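Local coordinates for protein peptidoglycan glycosyltransferase (Atopobium parvulum, PDB 4OVD) that belongs to the penicillin-binding proteins of bacteria, joining a dimerisation domain to a transpeptidase domain in one chain, at residues Val161-Phe166 against Ile384-Glu389. Residues are numbered along the deposited sequence; the frame is centred on the assembly and turned at random.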
loop_
_atom_site.group_PDB
_atom_site.type_symbol
_atom_site.label_atom_id
_atom_site.label_comp_id
_atom_site.label_asym_id
_atom_site.label_seq_id
_atom_site.Cartn_x
_atom_site.Cartn_y
_atom_site.Cartn_z
ATOM N N VAL A 161 -17.652 1.718 -0.122
ATOM C CA VAL A 161 -18.074 2.772 -1.038
ATOM C C VAL A 161 -16.894 3.694 -1.415
ATOM O O VAL A 161 -16.895 4.348 -2.474
ATOM C CB VAL A 161 -19.261 3.569 -0.493
ATOM C CG1 VAL A 161 -18.807 4.566 0.562
ATOM C CG2 VAL A 161 -19.928 4.317 -1.625
ATOM N N GLN A 162 -15.898 3.774 -0.543
ATOM C CA GLN A 162 -14.710 4.526 -0.829
ATOM C C GLN A 162 -14.015 3.959 -2.079
ATOM O O GLN A 162 -13.493 4.705 -2.922
ATOM C CB GLN A 162 -13.786 4.496 0.370
ATOM C CG GLN A 162 -12.668 5.536 0.359
ATOM C CD GLN A 162 -11.912 5.473 1.677
ATOM O OE1 GLN A 162 -11.393 4.446 2.001
ATOM N NE2 GLN A 162 -11.899 6.526 2.441
ATOM N N ILE A 163 -14.014 2.644 -2.216
ATOM C CA ILE A 163 -13.395 1.977 -3.372
ATOM C C ILE A 163 -14.375 2.078 -4.511
ATOM O O ILE A 163 -14.021 2.409 -5.622
ATOM C CB ILE A 163 -13.129 0.477 -3.078
ATOM C CG1 ILE A 163 -12.201 0.274 -1.876
ATOM C CG2 ILE A 163 -12.545 -0.268 -4.257
ATOM C CD1 ILE A 163 -10.913 1.047 -1.914
ATOM N N LEU A 164 -15.633 1.785 -4.249
ATOM C CA LEU A 164 -16.627 1.833 -5.315
ATOM C C LEU A 164 -16.787 3.206 -5.962
ATOM O O LEU A 164 -16.891 3.313 -7.175
ATOM C CB LEU A 164 -18.000 1.377 -4.806
ATOM C CG LEU A 164 -18.020 -0.057 -4.318
ATOM C CD1 LEU A 164 -19.296 -0.365 -3.496
ATOM C CD2 LEU A 164 -17.907 -0.948 -5.530
ATOM N N GLY A 165 -16.825 4.244 -5.149
ATOM C CA GLY A 165 -17.041 5.611 -5.636
ATOM C C GLY A 165 -18.519 5.868 -5.727
ATOM O O GLY A 165 -19.323 4.983 -5.470
ATOM N N PHE A 166 -18.920 7.072 -6.093
ATOM C CA PHE A 166 -20.358 7.348 -6.235
ATOM C C PHE A 166 -20.598 7.795 -7.614
ATOM O O PHE A 166 -19.653 8.141 -8.356
ATOM C CB PHE A 166 -20.901 8.312 -5.169
ATOM C CG PHE A 166 -20.546 9.752 -5.394
ATOM C CD1 PHE A 166 -19.301 10.231 -5.088
ATOM C CD2 PHE A 166 -21.507 10.643 -5.874
ATOM C CE1 PHE A 166 -18.987 11.572 -5.323
ATOM C CE2 PHE A 166 -21.211 11.976 -6.087
ATOM C CZ PHE A 166 -19.949 12.433 -5.810
ATOM N N ILE A 384 -1.957 1.030 -10.327
ATOM C CA ILE A 384 -3.217 0.631 -9.650
ATOM C C ILE A 384 -4.427 1.267 -10.360
ATOM O O ILE A 384 -4.355 2.400 -10.905
ATOM C CB ILE A 384 -3.207 0.992 -8.143
ATOM C CG1 ILE A 384 -4.491 0.537 -7.434
ATOM C CG2 ILE A 384 -3.021 2.508 -7.950
ATOM C CD1 ILE A 384 -4.365 0.497 -5.961
ATOM N N ASP A 385 -5.550 0.540 -10.387
ATOM C CA ASP A 385 -6.707 1.058 -11.084
ATOM C C ASP A 385 -7.615 1.819 -10.123
ATOM O O ASP A 385 -8.720 1.378 -9.807
ATOM C CB ASP A 385 -7.439 -0.058 -11.844
ATOM C CG ASP A 385 -7.802 -1.226 -10.951
ATOM O OD1 ASP A 385 -7.131 -1.446 -9.893
ATOM O OD2 ASP A 385 -8.716 -1.989 -11.334
ATOM N N PHE A 386 -7.157 3.000 -9.737
ATOM C CA PHE A 386 -7.879 3.843 -8.801
ATOM C C PHE A 386 -7.460 5.275 -9.073
ATOM O O PHE A 386 -6.287 5.548 -9.310
ATOM C CB PHE A 386 -7.581 3.436 -7.353
ATOM C CG PHE A 386 -8.577 3.913 -6.412
ATOM C CD1 PHE A 386 -9.785 3.241 -6.306
ATOM C CD2 PHE A 386 -8.403 5.079 -5.710
ATOM C CE1 PHE A 386 -10.803 3.726 -5.506
ATOM C CE2 PHE A 386 -9.411 5.546 -4.872
ATOM C CZ PHE A 386 -10.609 4.871 -4.771
ATOM N N PRO A 387 -8.399 6.213 -8.992
ATOM C CA PRO A 387 -8.018 7.586 -9.379
ATOM C C PRO A 387 -7.089 8.329 -8.442
ATOM O O PRO A 387 -7.043 8.007 -7.304
ATOM C CB PRO A 387 -9.353 8.323 -9.436
ATOM C CG PRO A 387 -10.411 7.270 -9.229
ATOM C CD PRO A 387 -9.822 6.074 -8.641
ATOM N N GLY A 388 -6.336 9.290 -8.956
ATOM C CA GLY A 388 -5.524 10.163 -8.111
ATOM C C GLY A 388 -4.222 9.625 -7.607
ATOM O O GLY A 388 -3.704 10.124 -6.632
ATOM N N GLU A 389 -3.640 8.659 -8.310
ATOM C CA GLU A 389 -2.417 8.038 -7.819
ATOM C C GLU A 389 -1.286 9.051 -7.829
ATOM O O GLU A 389 -1.028 9.632 -8.858
ATOM C CB GLU A 389 -2.017 6.792 -8.652
ATOM C CG GLU A 389 -0.789 6.146 -8.010
ATOM C CD GLU A 389 -0.328 4.799 -8.549
ATOM O OE1 GLU A 389 -0.686 4.400 -9.699
ATOM O OE2 GLU A 389 0.402 4.126 -7.773
#
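The phenyl ring of F386 meets the helix 161-164 edge-on: the main-chain oxygens of Q162 and I163 both lie at its rim, close to the ring plane, while one face is partly covered by its own neighbour P387, whose CD sits 3.3 Å above the plane, displaced toward the rim. Two adjacent ring carbons do the touching. F386 CZ comes to 3.4 Å from Q162 O. Its neighbour in the ring, F386 CE1, approaches I163 O at 3.5 Å. The pairing is probably mildly favourable, since the C-H edge of the ring carries a slight positive charge and faces two carbonyl oxygens, although no hydrogen bond crosses between the segments. I163 adds a looser apolar touch, its CD1 standing 4.5 Å from F386 CE1.

The F386 side chain leaves the loop toward the helix, and a chi1 of -161° sets CG opposite the backbone N, extending the ring from the main chain. The phenyl ring thereby bridges the 8.0 Å between the CA atoms of I163 and F386. Just before the ring, D385 is the centre of an inverse gamma turn, marked by a weak bond of 3.1 Å from F386 N to I384 O. The D385 carboxylate ties this bend to other parts of the chain, OD1 to F439 N and OD2 to M440 N and Y181 OH. On the helix side, Q162 sends its NE2 to S281 O and S265 O, and the I163 side chain also packs on L177 of helix 176-180. G165, with positive phi, ends the helix.

Small and buried, at 107 Å² in all, the contact sets an aromatic ring edge-on against main-chain oxygens, joining a loop of the transpeptidase domain to a short helix of the dimerisation domain, as part of the two-domain build of penicillin-binding proteins.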